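Local coordinates for protection of telomeres protein 1 (Schizosaccharomyces pombe, PDB 7CUI) that binds the G-rich single-stranded overhang of telomeres, protects chromosome ends and regulates telomerase, this chain being its C-terminal part, which contacts the shelterin partner Tpz1, at residues L31-I37 and R49-V55; R130-I134 and G195-V199; Y167-P173 and Q188-F194. All blocks are in the same frame, centred on the assembly; numbering follows the deposited sequence.

Contact 1 (L31-I37 and R49-V55); sequences LTTISTI and RKHRLRV
An extended lead-in, L31-T33, runs alongside the strand R49-V55 and turns into a helix that starts at I34. Two hydrogen bonds join the segments. T32 N donates to R52 O (3.1 Å, nearly straight), with L31 and R52 at a CA-CA distance of 5.0 Å; at the helix, R49 NH2 reaches I37 O (3.1 Å). T33 is the N-cap residue; T33 OG1 hydrogen-bonds T36 OG1 (3.0 Å), and I37 N closes the first turn on T33 O (3.2 Å). Apolar contacts fill the space between. I34 (m, t) sets CG1 3.3 Å from L53 CD2 and CD1 4.1 Å from V55 CG2, while I37 CD1 lies 3.8 Å from L53 CD2. I37 (m, t) also makes a CH-pi contact, CG1 sitting 3.8 Å from the H51 ring centroid, almost on the ring normal. L31 (t, p) lays CD1 3.4 Å from R54 N. An N-capped helix preceding the first strand of what is consistent with an OB-fold barrel, helix 34-38 lies over the face carrying H51, L53, V168 and W191; strand 163-171 pairs beside R49-V55, its E170 taking a salt bridge from R49 and a hydrogen bond from H51.

Contact 2 (R130-I134 and G195-V199); sequences RLFLI and GTKIV
Near its C-terminal end, helix 121-135 crosses strand 196-198 at 118° between their directions, the axes of the short segments approaching to 9.4 Å; L133 and I198 have the nearest CA atoms, 7.2 Å apart. Consistent with an OB fold, the helix of the connection between third and fourth strands packs here on the end of the last strand. The guanidinium of R130 (chi1 t) lies with one face over I198 CG2, and R130 CG comes to 4.2 Å from I198 CG2. R130 NH2 stands 2.9 Å from I198 O, but at an angle too poor for a hydrogen bond. The polar end is held by the carbonyl of I107 through NE, while I198 O accepts from N108. L131 (m, t) starts away from the strand, yet L131 CD2 returns to 4.1 Å from I198 CD1. L133 (m, t) points toward the strand, placing CD1 3.6 Å from I198 CG2 and 3.7 Å from V199 O. The helix is kinked here: L133 N bonds R130 O (3.1 Å) and I134 N bonds L131 O (3.0 Å), three residues back. I134, with chi1 p, brings CG2 3.5 Å from I198 CG1. I198 (m, t) is the residue of the strand that meets all four, whereas K197 points away. The chemistry is hydrophobic at heart: aliphatic contacts join helix to strand with no direct hydrogen bond, the arginine contributing its flat guanidinium.

Contact 3 (Y167-P173 and Q188-F194); sequences YVKEYIP and QKRWRGF
Strands 167-171 and 190-194 run antiparallel at 149°, the axes of these short segments approaching to 4.4 Å: the fourth and fifth strands of a barrel consistent with an OB fold. V168-G193 and E170-W191 are non-hydrogen-bonded pairs, K169-R192 and Y171-R190 hydrogen-bonded ones. Before the pairing starts, Q188 O lies 3.5 Å from P173 CD. K189 stretches its aliphatic chain along I172, with K189 CG 3.8 Å from I172 CG1, and K189 NZ makes a long salt bridge to E170 OE2 (3.7 Å), though E170 is chiefly held by R49 and H51. R190 N to Y171 O is 2.8 Å and Y171 N to R190 O 3.1 Å; R190 CB lies over the Y171 ring, 3.9 Å from its centroid, as a CH-pi contact. W191 (m, chi2 -95°) sets CD1 4.0 Å from V168 CG2. R192 pairs with K169 (K169 N to R192 O 2.8 Å, R192 N to K169 O 3.0 Å); these like charges are reconciled by D102, which bridges both. G193, without a side chain, brings CA to 3.3 Å from Y167 O. F194 (p) donates N to Y167 O (3.1 Å), its ring face receiving Y167 CB 3.7 Å from the centroid. The chemistry implies two faces: V168 and W191 share a buried one with E170, whereas the Y171, R190 and R192 side engages Tpz1, R190 by a salt bridge and the other two by hydrogen bonds to the Tpz1 backbone.

Overall arrangement
From the N terminus, contact 1 comes first: it closes a short, partly unmodelled loop between helix 34-38 and strand 49-73, and is complete before the other two begin. Contact 2 opens on helix 121-135 and closes at the C terminus. Contact 3, joining strands 163-171 and 190-198, falls within that span. Strand 190-198 serves both, passing from contact 3 into contact 2, where G195 and T196 pack against Y167. Contact 1 meets contact 3 chiefly through E170, with I37 on W191 and R52 on Y167 beside it; their centres are about 12 Å apart. Contacts 1 and 2 do not touch, but one curled, OB-like sheet links all three, helices 34-38 and 121-135 each packing on it.

Contact 1 (L31-I37 and R49-V55)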
loop_
_atom_site.group_PDB
_atom_site.type_symbol
_atom_site.label_atom_id
_atom_site.label_comp_id
_atom_site.label_asym_id
_atom_site.label_seq_id
_atom_site.Cartn_x
_atom_site.Cartn_y
_atom_site.Cartn_z
ATOM N N LEU A 31 -18.356 2.686 -3.331
ATOM C CA LEU A 31 -17.508 1.663 -3.921
ATOM C C LEU A 31 -17.470 1.808 -5.443
ATOM O O LEU A 31 -18.511 1.765 -6.100
ATOM C CB LEU A 31 -18.064 0.297 -3.493
ATOM C CG LEU A 31 -17.344 -0.941 -4.029
ATOM C CD1 LEU A 31 -15.896 -0.969 -3.564
ATOM C CD2 LEU A 31 -18.060 -2.214 -3.593
ATOM N N THR A 32 -16.253 1.989 -5.987
ATOM C CA THR A 32 -15.996 1.970 -7.424
ATOM C C THR A 32 -14.955 0.894 -7.739
ATOM O O THR A 32 -14.658 0.063 -6.884
ATOM C CB THR A 32 -15.607 3.353 -7.968
ATOM O OG1 THR A 32 -14.376 3.751 -7.363
ATOM C CG2 THR A 32 -16.671 4.414 -7.772
ATOM N N THR A 33 -14.410 0.900 -8.966
ATOM C CA THR A 33 -13.457 -0.121 -9.383
ATOM C C THR A 33 -12.169 0.512 -9.904
ATOM O O THR A 33 -12.141 1.692 -10.245
ATOM C CB THR A 33 -14.006 -1.028 -10.492
ATOM O OG1 THR A 33 -14.140 -0.230 -11.670
ATOM C CG2 THR A 33 -15.311 -1.709 -10.137
ATOM N N ILE A 34 -11.118 -0.315 -9.991
ATOM C CA ILE A 34 -9.812 0.099 -10.480
ATOM C C ILE A 34 -9.902 0.388 -11.977
ATOM O O ILE A 34 -9.170 1.235 -12.487
ATOM C CB ILE A 34 -8.731 -0.951 -10.136
ATOM C CG1 ILE A 34 -8.534 -1.075 -8.622
ATOM C CG2 ILE A 34 -7.418 -0.643 -10.842
ATOM C CD1 ILE A 34 -7.692 -2.258 -8.187
ATOM N N SER A 35 -10.813 -0.313 -12.669
ATOM C CA SER A 35 -11.033 -0.086 -14.087
ATOM C C SER A 35 -11.530 1.339 -14.310
ATOM O O SER A 35 -11.048 2.020 -15.211
ATOM C CB SER A 35 -11.974 -1.105 -14.669
ATOM O OG SER A 35 -11.852 -1.148 -16.084
ATOM N N THR A 36 -12.466 1.780 -13.458
ATOM C CA THR A 36 -13.068 3.106 -13.532
ATOM C C THR A 36 -12.015 4.182 -13.272
ATOM O O THR A 36 -12.011 5.223 -13.931
ATOM C CB THR A 36 -14.260 3.227 -12.571
ATOM O OG1 THR A 36 -15.211 2.221 -12.921
ATOM C CG2 THR A 36 -14.936 4.580 -12.610
ATOM N N ILE A 37 -11.121 3.912 -12.310
ATOM C CA ILE A 37 -10.093 4.855 -11.898
ATOM C C ILE A 37 -9.134 5.119 -13.058
ATOM O O ILE A 37 -8.731 6.261 -13.268
ATOM C CB ILE A 37 -9.369 4.359 -10.625
ATOM C CG1 ILE A 37 -10.248 4.510 -9.381
ATOM C CG2 ILE A 37 -8.014 5.034 -10.440
ATOM C CD1 ILE A 37 -9.696 3.832 -8.150
ATOM N N ARG A 49 -8.389 13.062 -6.181
ATOM C CA ARG A 49 -9.603 12.273 -6.043
ATOM C C ARG A 49 -9.483 11.370 -4.815
ATOM O O ARG A 49 -8.393 11.173 -4.287
ATOM C CB ARG A 49 -9.855 11.445 -7.310
ATOM C CG ARG A 49 -10.124 12.265 -8.564
ATOM C CD ARG A 49 -10.736 11.445 -9.685
ATOM N NE ARG A 49 -9.785 10.609 -10.411
ATOM C CZ ARG A 49 -10.114 9.622 -11.245
ATOM N NH1 ARG A 49 -11.385 9.323 -11.461
ATOM N NH2 ARG A 49 -9.165 8.932 -11.854
ATOM N N LYS A 50 -10.615 10.810 -4.380
ATOM C CA LYS A 50 -10.699 10.009 -3.170
ATOM C C LYS A 50 -11.668 8.859 -3.440
ATOM O O LYS A 50 -12.867 9.088 -3.583
ATOM C CB LYS A 50 -11.211 10.908 -2.038
ATOM C CG LYS A 50 -10.511 10.814 -0.689
ATOM C CD LYS A 50 -10.719 12.075 0.139
ATOM C CE LYS A 50 -9.915 12.137 1.422
ATOM N NZ LYS A 50 -10.748 11.859 2.617
ATOM N N HIS A 51 -11.142 7.628 -3.540
ATOM C CA HIS A 51 -11.930 6.475 -3.966
ATOM C C HIS A 51 -11.990 5.403 -2.878
ATOM O O HIS A 51 -11.219 5.423 -1.923
ATOM C CB HIS A 51 -11.367 5.836 -5.246
ATOM C CG HIS A 51 -10.931 6.792 -6.305
ATOM N ND1 HIS A 51 -11.806 7.319 -7.237
ATOM C CD2 HIS A 51 -9.712 7.290 -6.601
ATOM C CE1 HIS A 51 -11.144 8.109 -8.055
ATOM N NE2 HIS A 51 -9.858 8.109 -7.687
ATOM N N ARG A 52 -12.896 4.439 -3.075
ATOM C CA ARG A 52 -13.089 3.304 -2.186
ATOM C C ARG A 52 -13.120 2.034 -3.027
ATOM O O ARG A 52 -13.805 1.984 -4.044
ATOM C CB ARG A 52 -14.428 3.447 -1.459
ATOM C CG ARG A 52 -14.616 2.504 -0.282
ATOM C CD ARG A 52 -15.886 2.871 0.458
ATOM N NE ARG A 52 -16.875 1.808 0.409
ATOM C CZ ARG A 52 -17.120 0.980 1.416
ATOM N NH1 ARG A 52 -16.451 1.101 2.550
ATOM N NH2 ARG A 52 -18.034 0.035 1.284
ATOM N N LEU A 53 -12.377 1.008 -2.599
ATOM C CA LEU A 53 -12.259 -0.209 -3.388
ATOM C C LEU A 53 -12.408 -1.438 -2.497
ATOM O O LEU A 53 -12.042 -1.405 -1.327
ATOM C CB LEU A 53 -10.898 -0.237 -4.089
ATOM C CG LEU A 53 -10.520 1.014 -4.875
ATOM C CD1 LEU A 53 -9.560 1.858 -4.068
ATOM C CD2 LEU A 53 -9.877 0.634 -6.193
ATOM N N ARG A 54 -12.955 -2.515 -3.074
ATOM C CA ARG A 54 -12.960 -3.826 -2.450
ATOM C C ARG A 54 -11.918 -4.673 -3.172
ATOM O O ARG A 54 -12.040 -4.916 -4.375
ATOM C CB ARG A 54 -14.350 -4.467 -2.509
ATOM C CG ARG A 54 -14.506 -5.662 -1.580
ATOM C CD ARG A 54 -15.918 -6.196 -1.491
ATOM N NE ARG A 54 -16.887 -5.147 -1.202
ATOM C CZ ARG A 54 -17.623 -5.069 -0.100
ATOM N NH1 ARG A 54 -17.516 -5.992 0.840
ATOM N NH2 ARG A 54 -18.472 -4.069 0.054
ATOM N N VAL A 55 -10.904 -5.122 -2.422
ATOM C CA VAL A 55 -9.619 -5.397 -3.041
ATOM C C VAL A 55 -8.935 -6.607 -2.400
ATOM O O VAL A 55 -9.310 -7.059 -1.318
ATOM C CB VAL A 55 -8.757 -4.117 -3.019
ATOM C CG1 VAL A 55 -7.669 -4.121 -1.953
ATOM C CG2 VAL A 55 -8.210 -3.776 -4.393
#

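Contact 2 (R130-I134 and G195-V199)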
loop_
_atom_site.group_PDB
_atom_site.type_symbol
_atom_site.label_atom_id
_atom_site.label_comp_id
_atom_site.label_asym_id
_atom_site.label_seq_id
_atom_site.Cartn_x
_atom_site.Cartn_y
_atom_site.Cartn_z
ATOM N N ARG A 130 1.368 -9.416 11.498
ATOM C CA ARG A 130 0.288 -8.457 11.353
ATOM C C ARG A 130 -0.159 -8.386 9.893
ATOM O O ARG A 130 -1.353 -8.422 9.608
ATOM C CB ARG A 130 0.708 -7.084 11.881
ATOM C CG ARG A 130 -0.469 -6.190 12.235
ATOM C CD ARG A 130 -0.576 -5.971 13.727
ATOM N NE ARG A 130 -1.747 -5.183 14.089
ATOM C CZ ARG A 130 -2.840 -5.686 14.644
ATOM N NH1 ARG A 130 -2.915 -6.980 14.902
ATOM N NH2 ARG A 130 -3.850 -4.890 14.944
ATOM N N LEU A 131 0.813 -8.307 8.975
ATOM C CA LEU A 131 0.533 -8.191 7.554
ATOM C C LEU A 131 -0.024 -9.509 7.010
ATOM O O LEU A 131 -0.643 -9.533 5.950
ATOM C CB LEU A 131 1.810 -7.752 6.827
ATOM C CG LEU A 131 2.269 -6.316 7.107
ATOM C CD1 LEU A 131 3.506 -5.970 6.294
ATOM C CD2 LEU A 131 1.164 -5.314 6.804
ATOM N N PHE A 132 0.171 -10.601 7.757
ATOM C CA PHE A 132 -0.412 -11.880 7.394
ATOM C C PHE A 132 -1.931 -11.741 7.273
ATOM O O PHE A 132 -2.548 -12.404 6.440
ATOM C CB PHE A 132 -0.001 -12.969 8.388
ATOM C CG PHE A 132 -0.282 -14.374 7.917
ATOM C CD1 PHE A 132 0.659 -15.069 7.165
ATOM C CD2 PHE A 132 -1.483 -15.008 8.223
ATOM C CE1 PHE A 132 0.404 -16.363 6.730
ATOM C CE2 PHE A 132 -1.736 -16.304 7.789
ATOM C CZ PHE A 132 -0.801 -16.973 7.031
ATOM N N LEU A 133 -2.510 -10.839 8.076
ATOM C CA LEU A 133 -3.950 -10.673 8.159
ATOM C C LEU A 133 -4.515 -9.975 6.917
ATOM O O LEU A 133 -5.729 -10.002 6.712
ATOM C CB LEU A 133 -4.310 -9.931 9.452
ATOM C CG LEU A 133 -3.827 -10.576 10.755
ATOM C CD1 LEU A 133 -4.112 -9.683 11.963
ATOM C CD2 LEU A 133 -4.428 -11.965 10.955
ATOM N N ILE A 134 -3.650 -9.377 6.082
ATOM C CA ILE A 134 -4.122 -8.702 4.875
ATOM C C ILE A 134 -3.693 -9.429 3.600
ATOM O O ILE A 134 -4.340 -9.257 2.569
ATOM C CB ILE A 134 -3.748 -7.202 4.816
ATOM C CG1 ILE A 134 -2.234 -6.978 4.773
ATOM C CG2 ILE A 134 -4.407 -6.422 5.939
ATOM C CD1 ILE A 134 -1.829 -5.597 4.302
ATOM N N GLY A 195 -7.094 5.489 6.116
ATOM C CA GLY A 195 -8.354 5.226 6.796
ATOM C C GLY A 195 -8.687 3.737 6.860
ATOM O O GLY A 195 -9.844 3.343 6.722
ATOM N N THR A 196 -7.656 2.917 7.069
ATOM C CA THR A 196 -7.779 1.472 6.996
ATOM C C THR A 196 -6.861 0.859 8.048
ATOM O O THR A 196 -5.664 1.131 8.039
ATOM C CB THR A 196 -7.387 0.981 5.594
ATOM O OG1 THR A 196 -8.071 1.769 4.619
ATOM C CG2 THR A 196 -7.675 -0.488 5.361
ATOM N N LYS A 197 -7.424 0.043 8.951
ATOM C CA LYS A 197 -6.636 -0.512 10.043
ATOM C C LYS A 197 -6.814 -2.028 10.131
ATOM O O LYS A 197 -7.912 -2.538 9.926
ATOM C CB LYS A 197 -6.892 0.226 11.364
ATOM C CG LYS A 197 -8.313 0.179 11.902
ATOM C CD LYS A 197 -8.424 0.591 13.362
ATOM C CE LYS A 197 -8.760 2.054 13.573
ATOM N NZ LYS A 197 -7.539 2.891 13.591
ATOM N N ILE A 198 -5.710 -2.734 10.421
ATOM C CA ILE A 198 -5.716 -4.167 10.677
ATOM C C ILE A 198 -6.101 -4.386 12.137
ATOM O O ILE A 198 -5.602 -3.696 13.022
ATOM C CB ILE A 198 -4.355 -4.817 10.335
ATOM C CG1 ILE A 198 -3.960 -4.593 8.871
ATOM C CG2 ILE A 198 -4.349 -6.301 10.684
ATOM C CD1 ILE A 198 -2.521 -4.947 8.556
ATOM N N VAL A 199 -6.986 -5.359 12.373
ATOM C CA VAL A 199 -7.584 -5.560 13.683
ATOM C C VAL A 199 -7.629 -7.057 14.017
ATOM O O VAL A 199 -7.140 -7.846 13.187
ATOM C CB VAL A 199 -8.982 -4.916 13.742
ATOM C CG1 VAL A 199 -9.850 -5.538 14.823
ATOM C CG2 VAL A 199 -8.890 -3.410 13.924
#

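Contact 3 (Y167-P173 and Q188-F194)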
loop_
_atom_site.group_PDB
_atom_site.type_symbol
_atom_site.label_atom_id
_atom_site.label_comp_id
_atom_site.label_asym_id
_atom_site.label_seq_id
_atom_site.Cartn_x
_atom_site.Cartn_y
_atom_site.Cartn_z
ATOM N N TYR A 167 -9.417 2.627 1.251
ATOM C CA TYR A 167 -9.549 3.988 0.751
ATOM C C TYR A 167 -8.217 4.424 0.155
ATOM O O TYR A 167 -7.168 4.183 0.746
ATOM C CB TYR A 167 -9.887 4.981 1.864
ATOM C CG TYR A 167 -11.126 4.704 2.675
ATOM C CD1 TYR A 167 -12.167 3.936 2.181
ATOM C CD2 TYR A 167 -11.274 5.258 3.936
ATOM C CE1 TYR A 167 -13.309 3.699 2.931
ATOM C CE2 TYR A 167 -12.409 5.035 4.698
ATOM C CZ TYR A 167 -13.432 4.253 4.193
ATOM O OH TYR A 167 -14.549 4.028 4.944
ATOM N N VAL A 168 -8.269 5.080 -1.008
ATOM C CA VAL A 168 -7.065 5.607 -1.632
ATOM C C VAL A 168 -7.272 7.084 -1.945
ATOM O O VAL A 168 -8.362 7.493 -2.337
ATOM C CB VAL A 168 -6.647 4.816 -2.890
ATOM C CG1 VAL A 168 -6.400 3.346 -2.584
ATOM C CG2 VAL A 168 -7.627 4.978 -4.045
ATOM N N LYS A 169 -6.210 7.873 -1.745
ATOM C CA LYS A 169 -6.185 9.253 -2.195
ATOM C C LYS A 169 -5.263 9.362 -3.406
ATOM O O LYS A 169 -4.100 8.972 -3.348
ATOM C CB LYS A 169 -5.838 10.216 -1.053
ATOM C CG LYS A 169 -4.624 9.866 -0.204
ATOM C CD LYS A 169 -4.559 10.677 1.072
ATOM C CE LYS A 169 -3.583 10.108 2.079
ATOM N NZ LYS A 169 -3.618 10.851 3.362
ATOM N N GLU A 170 -5.826 9.870 -4.505
ATOM C CA GLU A 170 -5.138 10.029 -5.775
ATOM C C GLU A 170 -4.552 11.435 -5.828
ATOM O O GLU A 170 -5.217 12.393 -5.442
ATOM C CB GLU A 170 -6.148 9.830 -6.905
ATOM C CG GLU A 170 -5.537 9.720 -8.290
ATOM C CD GLU A 170 -6.551 9.311 -9.346
ATOM O OE1 GLU A 170 -7.760 9.359 -9.053
ATOM O OE2 GLU A 170 -6.134 8.936 -10.456
ATOM N N TYR A 171 -3.311 11.544 -6.312
ATOM C CA TYR A 171 -2.582 12.802 -6.296
ATOM C C TYR A 171 -1.410 12.724 -7.268
ATOM O O TYR A 171 -1.064 11.646 -7.743
ATOM C CB TYR A 171 -2.060 13.103 -4.889
ATOM C CG TYR A 171 -0.987 12.154 -4.416
ATOM C CD1 TYR A 171 -1.307 10.891 -3.944
ATOM C CD2 TYR A 171 0.354 12.509 -4.458
ATOM C CE1 TYR A 171 -0.326 10.006 -3.528
ATOM C CE2 TYR A 171 1.348 11.639 -4.040
ATOM C CZ TYR A 171 1.006 10.383 -3.569
ATOM O OH TYR A 171 1.973 9.516 -3.151
ATOM N N ILE A 172 -0.794 13.879 -7.536
ATOM C CA ILE A 172 0.346 13.973 -8.434
ATOM C C ILE A 172 1.492 14.638 -7.676
ATOM O O ILE A 172 1.436 15.843 -7.428
ATOM C CB ILE A 172 -0.023 14.787 -9.692
ATOM C CG1 ILE A 172 -1.266 14.234 -10.397
ATOM C CG2 ILE A 172 1.166 14.896 -10.639
ATOM C CD1 ILE A 172 -2.010 15.255 -11.239
ATOM N N PRO A 173 2.569 13.909 -7.290
ATOM C CA PRO A 173 3.649 14.528 -6.523
ATOM C C PRO A 173 4.613 15.278 -7.438
ATOM O O PRO A 173 4.626 15.065 -8.650
ATOM C CB PRO A 173 4.353 13.318 -5.897
ATOM C CG PRO A 173 4.190 12.233 -6.940
ATOM C CD PRO A 173 2.830 12.486 -7.568
ATOM N N GLN A 188 1.973 9.916 -14.018
ATOM C CA GLN A 188 2.495 10.829 -13.013
ATOM C C GLN A 188 1.613 10.817 -11.767
ATOM O O GLN A 188 1.946 11.449 -10.768
ATOM C CB GLN A 188 2.651 12.242 -13.580
ATOM C CG GLN A 188 3.975 12.473 -14.300
ATOM C CD GLN A 188 3.961 11.998 -15.733
ATOM O OE1 GLN A 188 2.909 11.823 -16.337
ATOM N NE2 GLN A 188 5.141 11.787 -16.291
ATOM N N LYS A 189 0.494 10.088 -11.827
ATOM C CA LYS A 189 -0.380 9.970 -10.671
ATOM C C LYS A 189 0.141 8.878 -9.739
ATOM O O LYS A 189 0.708 7.884 -10.189
ATOM C CB LYS A 189 -1.826 9.712 -11.105
ATOM C CG LYS A 189 -2.542 10.913 -11.713
ATOM C CD LYS A 189 -3.988 10.630 -12.061
ATOM C CE LYS A 189 -4.837 11.874 -12.228
ATOM N NZ LYS A 189 -5.179 12.499 -10.928
ATOM N N ARG A 190 -0.053 9.099 -8.434
ATOM C CA ARG A 190 0.225 8.125 -7.390
ATOM C C ARG A 190 -1.041 7.929 -6.557
ATOM O O ARG A 190 -1.879 8.826 -6.478
ATOM C CB ARG A 190 1.364 8.623 -6.491
ATOM C CG ARG A 190 2.739 8.040 -6.789
ATOM C CD ARG A 190 3.089 7.973 -8.261
ATOM N NE ARG A 190 4.484 7.669 -8.533
ATOM C CZ ARG A 190 5.028 7.679 -9.744
ATOM N NH1 ARG A 190 4.290 7.977 -10.801
ATOM N NH2 ARG A 190 6.310 7.396 -9.894
ATOM N N TRP A 191 -1.165 6.750 -5.937
ATOM C CA TRP A 191 -2.259 6.463 -5.022
ATOM C C TRP A 191 -1.711 6.125 -3.641
ATOM O O TRP A 191 -0.716 5.414 -3.518
ATOM C CB TRP A 191 -3.131 5.320 -5.546
ATOM C CG TRP A 191 -3.829 5.659 -6.823
ATOM C CD1 TRP A 191 -5.094 6.151 -6.966
ATOM C CD2 TRP A 191 -3.281 5.551 -8.146
ATOM N NE1 TRP A 191 -5.372 6.351 -8.291
ATOM C CE2 TRP A 191 -4.281 5.990 -9.040
ATOM C CE3 TRP A 191 -2.051 5.127 -8.663
ATOM C CZ2 TRP A 191 -4.083 6.011 -10.420
ATOM C CZ3 TRP A 191 -1.855 5.150 -10.027
ATOM C CH2 TRP A 191 -2.861 5.585 -10.893
ATOM N N ARG A 192 -2.407 6.609 -2.610
ATOM C CA ARG A 192 -1.980 6.431 -1.234
ATOM C C ARG A 192 -3.131 5.878 -0.399
ATOM O O ARG A 192 -4.202 6.478 -0.342
ATOM C CB ARG A 192 -1.486 7.770 -0.682
ATOM C CG ARG A 192 0.026 7.923 -0.706
ATOM C CD ARG A 192 0.534 8.037 0.712
ATOM N NE ARG A 192 0.990 9.385 1.008
ATOM C CZ ARG A 192 0.876 9.994 2.185
ATOM N NH1 ARG A 192 0.278 9.394 3.200
ATOM N NH2 ARG A 192 1.351 11.216 2.334
ATOM N N GLY A 193 -2.892 4.735 0.256
ATOM C CA GLY A 193 -3.869 4.159 1.164
ATOM C C GLY A 193 -4.053 5.027 2.405
ATOM O O GLY A 193 -3.132 5.744 2.798
ATOM N N PHE A 194 -5.249 4.956 3.005
ATOM C CA PHE A 194 -5.530 5.634 4.262
ATOM C C PHE A 194 -6.843 5.122 4.852
ATOM O O PHE A 194 -7.605 4.431 4.178
ATOM C CB PHE A 194 -5.596 7.150 4.054
ATOM C CG PHE A 194 -6.845 7.626 3.354
ATOM C CD1 PHE A 194 -6.933 7.611 1.970
ATOM C CD2 PHE A 194 -7.936 8.080 4.084
ATOM C CE1 PHE A 194 -8.083 8.047 1.331
ATOM C CE2 PHE A 194 -9.088 8.510 3.446
ATOM C CZ PHE A 194 -9.159 8.496 2.070
#